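Local structure of cyclodipeptide synthase, BtCDPS (Bacillus thermoamylovorans, 6ZTU) at residues Ile33-Asn37 against Ala68-Leu72; Phe40-His46 against Arg92-Ser97. The protein is a cyclodipeptide synthase, probably joining two aminoacyl groups, in this family usually taken from charged tRNAs, into a cyclic dipeptide. All coordinates share one frame; numbering follows the deposited sequence.

Contact 1 and contact 2 hang on one connection, the loop that follows strand 28-32 and leads into helix 42-55. Its first half, 33-37, meets helix 68-74 in contact 1; its end and the first turn of helix 42-55 meet helix 79-103 in contact 2. The centres lie about 15 Å apart, yet the two touch: Ile33 CG2 is 3.4 Å from His93 ND1, and Ser34 N is 3.5 Å from Phe40 CE2. Contact 1 borders the pocket holding (2S)-hexane-1,2-diol, and contact 2 lies close by: Ile33 touches the diol, whereas the side chains of Pro35 and Phe40 are about 5 Å and 6 Å from it.

Contact 1. Residues Ile33-Asn37 against Ala68-Leu72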
loop_
_atom_site.group_PDB
_atom_site.type_symbol
_atom_site.label_atom_id
_atom_site.label_comp_id
_atom_site.label_asym_id
_atom_site.label_seq_id
_atom_site.Cartn_x
_atom_site.Cartn_y
_atom_site.Cartn_z
ATOM N N ILE A 33 3.357 3.166 -2.315
ATOM C CA ILE A 33 3.334 3.900 -3.579
ATOM C C ILE A 33 2.438 3.123 -4.528
ATOM O O ILE A 33 2.765 1.998 -4.919
ATOM C CB ILE A 33 4.738 4.076 -4.171
ATOM C CG1 ILE A 33 5.715 4.631 -3.130
ATOM C CG2 ILE A 33 4.680 4.956 -5.423
ATOM C CD1 ILE A 33 5.282 5.942 -2.503
ATOM N N SER A 34 1.311 3.709 -4.882
ATOM C CA SER A 34 0.286 3.020 -5.656
ATOM C C SER A 34 0.574 3.160 -7.148
ATOM O O SER A 34 0.870 4.265 -7.608
ATOM C CB SER A 34 -1.097 3.591 -5.325
ATOM O OG SER A 34 -2.112 2.708 -5.752
ATOM N N PRO A 35 0.503 2.076 -7.924
ATOM C CA PRO A 35 0.792 2.170 -9.358
ATOM C C PRO A 35 -0.377 2.740 -10.150
ATOM O O PRO A 35 -1.545 2.548 -9.810
ATOM C CB PRO A 35 1.058 0.711 -9.751
ATOM C CG PRO A 35 0.169 -0.070 -8.830
ATOM C CD PRO A 35 0.219 0.691 -7.511
ATOM N N PHE A 36 -0.032 3.445 -11.234
ATOM C CA PHE A 36 -1.019 4.031 -12.149
ATOM C C PHE A 36 -1.923 5.015 -11.415
ATOM O O PHE A 36 -3.138 5.068 -11.625
ATOM C CB PHE A 36 -1.823 2.941 -12.856
ATOM C CG PHE A 36 -0.979 1.784 -13.288
ATOM C CD1 PHE A 36 0.080 1.982 -14.160
ATOM C CD2 PHE A 36 -1.209 0.511 -12.801
ATOM C CE1 PHE A 36 0.878 0.927 -14.552
ATOM C CE2 PHE A 36 -0.411 -0.555 -13.196
ATOM C CZ PHE A 36 0.634 -0.340 -14.069
ATOM N N ASN A 37 -1.308 5.806 -10.546
ATOM C CA ASN A 37 -1.998 6.792 -9.729
ATOM C C ASN A 37 -1.242 8.102 -9.880
ATOM O O ASN A 37 -0.079 8.191 -9.481
ATOM C CB ASN A 37 -2.052 6.337 -8.264
ATOM C CG ASN A 37 -2.804 7.307 -7.374
ATOM O OD1 ASN A 37 -2.791 8.513 -7.597
ATOM N ND2 ASN A 37 -3.463 6.778 -6.356
ATOM N N ALA A 68 0.158 -6.125 -10.078
ATOM C CA ALA A 68 -0.242 -4.827 -10.603
ATOM C C ALA A 68 -0.751 -4.948 -12.034
ATOM O O ALA A 68 -1.590 -4.146 -12.460
ATOM C CB ALA A 68 0.919 -3.842 -10.537
ATOM N N LYS A 69 -0.269 -5.947 -12.786
ATOM C CA LYS A 69 -0.772 -6.148 -14.146
ATOM C C LYS A 69 -2.261 -6.489 -14.152
ATOM O O LYS A 69 -2.967 -6.147 -15.109
ATOM C CB LYS A 69 0.041 -7.235 -14.859
ATOM C CG LYS A 69 -0.257 -8.662 -14.447
ATOM C CD LYS A 69 0.671 -9.638 -15.176
ATOM C CE LYS A 69 -0.035 -10.945 -15.528
ATOM N NZ LYS A 69 -1.256 -11.210 -14.701
ATOM N N ASN A 70 -2.760 -7.131 -13.090
ATOM C CA ASN A 70 -4.178 -7.489 -13.026
ATOM C C ASN A 70 -5.069 -6.264 -13.087
ATOM O O ASN A 70 -6.182 -6.333 -13.629
ATOM C CB ASN A 70 -4.485 -8.269 -11.747
ATOM C CG ASN A 70 -3.835 -9.621 -11.727
ATOM O OD1 ASN A 70 -2.674 -9.758 -12.120
ATOM N ND2 ASN A 70 -4.568 -10.639 -11.279
ATOM N N LEU A 71 -4.608 -5.143 -12.521
ATOM C CA LEU A 71 -5.399 -3.921 -12.541
ATOM C C LEU A 71 -5.598 -3.438 -13.970
ATOM O O LEU A 71 -6.672 -2.942 -14.323
ATOM C CB LEU A 71 -4.721 -2.836 -11.698
ATOM C CG LEU A 71 -4.443 -3.170 -10.228
ATOM C CD1 LEU A 71 -3.777 -1.985 -9.566
ATOM C CD2 LEU A 71 -5.727 -3.550 -9.482
ATOM N N LEU A 72 -4.574 -3.590 -14.807
ATOM C CA LEU A 72 -4.702 -3.213 -16.211
ATOM C C LEU A 72 -5.452 -4.277 -17.007
ATOM O O LEU A 72 -6.332 -3.945 -17.808
ATOM C CB LEU A 72 -3.314 -2.949 -16.803
ATOM C CG LEU A 72 -2.445 -1.885 -16.110
ATOM C CD1 LEU A 72 -1.053 -1.815 -16.739
ATOM C CD2 LEU A 72 -3.102 -0.513 -16.117
#
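Ala68 faces the loop with its methyl group, and Pro35 CG lies 4.2 Å from Ala68 CB. The carbonyl of the same alanine is turned to Phe36: Ala68 O sits at the edge of the ring, near its plane, 3.9 Å from Phe36 CE2. That oxygen also accepts the backbone N-H of Leu71. Lys69 points away from the loop and forms a salt bridge with Glu73; Asn70 donates through ND2 to the carbonyl of His172. Leu71 turns back toward the loop, its CD1 4.4 Å from Pro35 CG, which places the proline ring against both Ala68 and Leu71. Leu72 makes the closest approach. Its CD1 reaches 3.5 Å from Phe36 CZ, while CD2 lies over the ring face in a CH-pi contact, 4.0 Å from the Phe36 centroid and 14° off the ring normal. The two side chains come from opposite directions, and Phe36 CG stands anti to its own carbonyl carbon (chi1 -41°), carrying the ring out to the leucine. Pro35 CB lies against the opposite face, so the ring is sandwiched between its neighbour in sequence and Leu72. With an alanine in place of Phe36, Leu72 would probably lose the flat surface under both its methyl groups, and a gap would open between loop and helix. No hydrogen bond crosses this apolar interface; the loop backbone is held from elsewhere, Phe36 N by Glu89 and Pro35 O by Arg154. Helix 79-103 adds Val86 against Phe36 and Lys85 against Leu72, helix 137-157 brings Arg154 to Phe36 and Leu71, Tyr176 of helix 167-191 packs on Pro35 and Leu71, and Ile33 pairs through its backbone with Leu62 of strand 58-63.

Contact 2. Residues Phe40-His46 against Arg92-Ser97; sequences FSQNYIH and RHFRFS
Gln42 lies flat across the ring of Phe96, its chain extended with CG anti to the backbone N. CB sits over the ring centre, 3.5 Å from the Phe96 centroid and almost on the ring normal, a CH-pi contact. CG moves on to the CD1 side, 3.6 Å from Phe96 CD1. Beyond it CD stands 3.6 Å from Phe96 CE1, and the amide stacks on the same ring with the planes 24° apart. At the tip, OE1 and NE2 still border CE1, and NE2 hydrogen-bonds Glu99, which with the stack helps to fix the rotation of the amide. Helices 42-55 and 79-103 meet here with their segment axes 9.4 Å apart, crossing at -52°, beside the parallel strands of a Rossmann-like sheet, the HUP-type core shared with class I aminoacyl-tRNA synthetases. Ser41 is the N-cap of helix 42-55, its OG accepting from Tyr44 N. Just before it, Phe40 O accepts a hydrogen bond from Arg92 NH1 at 3.1 Å, with an N-H...O angle of 155° and the donor tilted from the carbonyl plane; the guanidinium also forms a salt bridge with Glu89. Deeper in, Ile45 CG2 packs 3.7 Å from Ser97 OG, a hydroxyl bonded back to His93 O, while Ile45 CD1 reaches His93 CD2 at 4.0 Å. His46 NE2 lies 3.8 Å from Phe96 O and hydrogen-bonds Glu99, while His46 ND1 hydrogen-bonds Lys103.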
loop_
_atom_site.group_PDB
_atom_site.type_symbol
_atom_site.label_atom_id
_atom_site.label_comp_id
_atom_site.label_asym_id
_atom_site.label_seq_id
_atom_site.Cartn_x
_atom_site.Cartn_y
_atom_site.Cartn_z
ATOM N N PHE A 40 1.348 10.138 -7.376
ATOM C CA PHE A 40 2.737 9.802 -7.056
ATOM C C PHE A 40 3.671 10.288 -8.162
ATOM O O PHE A 40 4.336 9.526 -8.862
ATOM C CB PHE A 40 2.870 8.310 -6.797
ATOM C CG PHE A 40 2.145 7.870 -5.568
ATOM C CD1 PHE A 40 2.737 7.994 -4.323
ATOM C CD2 PHE A 40 0.856 7.376 -5.652
ATOM C CE1 PHE A 40 2.058 7.605 -3.174
ATOM C CE2 PHE A 40 0.167 6.989 -4.515
ATOM C CZ PHE A 40 0.774 7.104 -3.271
ATOM N N SER A 41 3.708 11.608 -8.289
ATOM C CA SER A 41 4.688 12.299 -9.105
ATOM C C SER A 41 6.062 12.233 -8.444
ATOM O O SER A 41 6.208 11.865 -7.276
ATOM C CB SER A 41 4.285 13.759 -9.282
ATOM O OG SER A 41 4.318 14.423 -8.024
ATOM N N GLN A 42 7.084 12.628 -9.205
ATOM C CA GLN A 42 8.414 12.761 -8.626
ATOM C C GLN A 42 8.388 13.681 -7.410
ATOM O O GLN A 42 8.932 13.350 -6.350
ATOM C CB GLN A 42 9.387 13.284 -9.685
ATOM C CG GLN A 42 10.789 13.509 -9.177
ATOM C CD GLN A 42 11.716 14.013 -10.266
ATOM O OE1 GLN A 42 11.285 14.699 -11.190
ATOM N NE2 GLN A 42 12.992 13.666 -10.167
ATOM N N ASN A 43 7.736 14.840 -7.537
ATOM C CA ASN A 43 7.716 15.802 -6.438
ATOM C C ASN A 43 7.052 15.232 -5.189
ATOM O O ASN A 43 7.549 15.430 -4.073
ATOM C CB ASN A 43 7.004 17.082 -6.867
ATOM C CG ASN A 43 7.201 18.210 -5.877
ATOM O OD1 ASN A 43 8.322 18.488 -5.451
ATOM N ND2 ASN A 43 6.105 18.854 -5.485
ATOM N N TYR A 44 5.915 14.550 -5.350
ATOM C CA TYR A 44 5.207 14.012 -4.191
ATOM C C TYR A 44 6.008 12.902 -3.521
ATOM O O TYR A 44 6.077 12.832 -2.287
ATOM C CB TYR A 44 3.832 13.497 -4.603
ATOM C CG TYR A 44 2.989 12.991 -3.448
ATOM C CD1 TYR A 44 2.488 13.867 -2.494
ATOM C CD2 TYR A 44 2.701 11.638 -3.309
ATOM C CE1 TYR A 44 1.716 13.415 -1.436
ATOM C CE2 TYR A 44 1.915 11.172 -2.251
ATOM C CZ TYR A 44 1.430 12.069 -1.318
ATOM O OH TYR A 44 0.663 11.628 -0.256
ATOM N N ILE A 45 6.615 12.022 -4.318
ATOM C CA ILE A 45 7.444 10.966 -3.740
ATOM C C ILE A 45 8.593 11.579 -2.938
ATOM O O ILE A 45 8.907 11.132 -1.827
ATOM C CB ILE A 45 7.930 10.013 -4.852
ATOM C CG1 ILE A 45 6.778 9.095 -5.287
ATOM C CG2 ILE A 45 9.130 9.198 -4.389
ATOM C CD1 ILE A 45 7.040 8.311 -6.574
ATOM N N HIS A 46 9.200 12.650 -3.460
ATOM C CA HIS A 46 10.231 13.343 -2.694
ATOM C C HIS A 46 9.672 13.920 -1.399
ATOM O O HIS A 46 10.312 13.836 -0.344
ATOM C CB HIS A 46 10.873 14.438 -3.547
ATOM C CG HIS A 46 12.015 13.947 -4.385
ATOM N ND1 HIS A 46 13.336 14.116 -4.021
ATOM C CD2 HIS A 46 12.032 13.268 -5.558
ATOM C CE1 HIS A 46 14.116 13.573 -4.939
ATOM N NE2 HIS A 46 13.351 13.050 -5.881
ATOM N N ARG A 92 9.967 3.679 -12.727
ATOM C CA ARG A 92 9.807 5.101 -12.427
ATOM C C ARG A 92 9.722 5.335 -10.920
ATOM O O ARG A 92 10.399 6.213 -10.375
ATOM C CB ARG A 92 8.565 5.655 -13.133
ATOM C CG ARG A 92 8.386 7.161 -12.980
ATOM C CD ARG A 92 7.150 7.693 -13.718
ATOM N NE ARG A 92 5.897 7.143 -13.200
ATOM C CZ ARG A 92 5.162 7.695 -12.231
ATOM N NH1 ARG A 92 5.537 8.835 -11.652
ATOM N NH2 ARG A 92 4.038 7.105 -11.833
ATOM N N HIS A 93 8.890 4.553 -10.230
ATOM C CA HIS A 93 8.766 4.711 -8.784
ATOM C C HIS A 93 10.096 4.458 -8.087
ATOM O O HIS A 93 10.468 5.182 -7.153
ATOM C CB HIS A 93 7.697 3.761 -8.240
ATOM C CG HIS A 93 6.293 4.183 -8.547
ATOM N ND1 HIS A 93 5.215 3.335 -8.404
ATOM C CD2 HIS A 93 5.791 5.357 -9.001
ATOM C CE1 HIS A 93 4.109 3.972 -8.751
ATOM N NE2 HIS A 93 4.431 5.199 -9.121
ATOM N N PHE A 94 10.823 3.425 -8.519
ATOM C CA PHE A 94 12.112 3.128 -7.904
ATOM C C PHE A 94 13.094 4.276 -8.107
ATOM O O PHE A 94 13.771 4.695 -7.163
ATOM C CB PHE A 94 12.679 1.825 -8.467
ATOM C CG PHE A 94 13.888 1.320 -7.722
ATOM C CD1 PHE A 94 15.143 1.864 -7.955
ATOM C CD2 PHE A 94 13.768 0.309 -6.781
ATOM C CE1 PHE A 94 16.260 1.405 -7.258
ATOM C CE2 PHE A 94 14.877 -0.153 -6.080
ATOM C CZ PHE A 94 16.122 0.394 -6.321
ATOM N N ARG A 95 13.180 4.798 -9.332
ATOM C CA ARG A 95 14.111 5.891 -9.610
ATOM C C ARG A 95 13.864 7.078 -8.688
ATOM O O ARG A 95 14.780 7.550 -8.002
ATOM C CB ARG A 95 13.995 6.327 -11.073
ATOM C CG ARG A 95 14.940 7.473 -11.457
ATOM C CD ARG A 95 14.656 7.993 -12.866
ATOM N NE ARG A 95 14.027 6.968 -13.698
ATOM C CZ ARG A 95 12.880 7.131 -14.356
ATOM N NH1 ARG A 95 12.234 8.292 -14.292
ATOM N NH2 ARG A 95 12.380 6.133 -15.078
ATOM N N PHE A 96 12.622 7.570 -8.654
ATOM C CA PHE A 96 12.316 8.743 -7.840
ATOM C C PHE A 96 12.516 8.457 -6.361
ATOM O O PHE A 96 12.973 9.325 -5.611
ATOM C CB PHE A 96 10.880 9.207 -8.090
ATOM C CG PHE A 96 10.627 9.682 -9.491
ATOM C CD1 PHE A 96 11.663 10.192 -10.264
ATOM C CD2 PHE A 96 9.353 9.632 -10.035
ATOM C CE1 PHE A 96 11.429 10.628 -11.556
ATOM C CE2 PHE A 96 9.114 10.077 -11.325
ATOM C CZ PHE A 96 10.158 10.569 -12.087
ATOM N N SER A 97 12.143 7.258 -5.912
ATOM C CA SER A 97 12.348 6.918 -4.510
ATOM C C SER A 97 13.833 6.843 -4.174
ATOM O O SER A 97 14.263 7.344 -3.133
ATOM C CB SER A 97 11.653 5.594 -4.183
ATOM O OG SER A 97 10.259 5.700 -4.429
#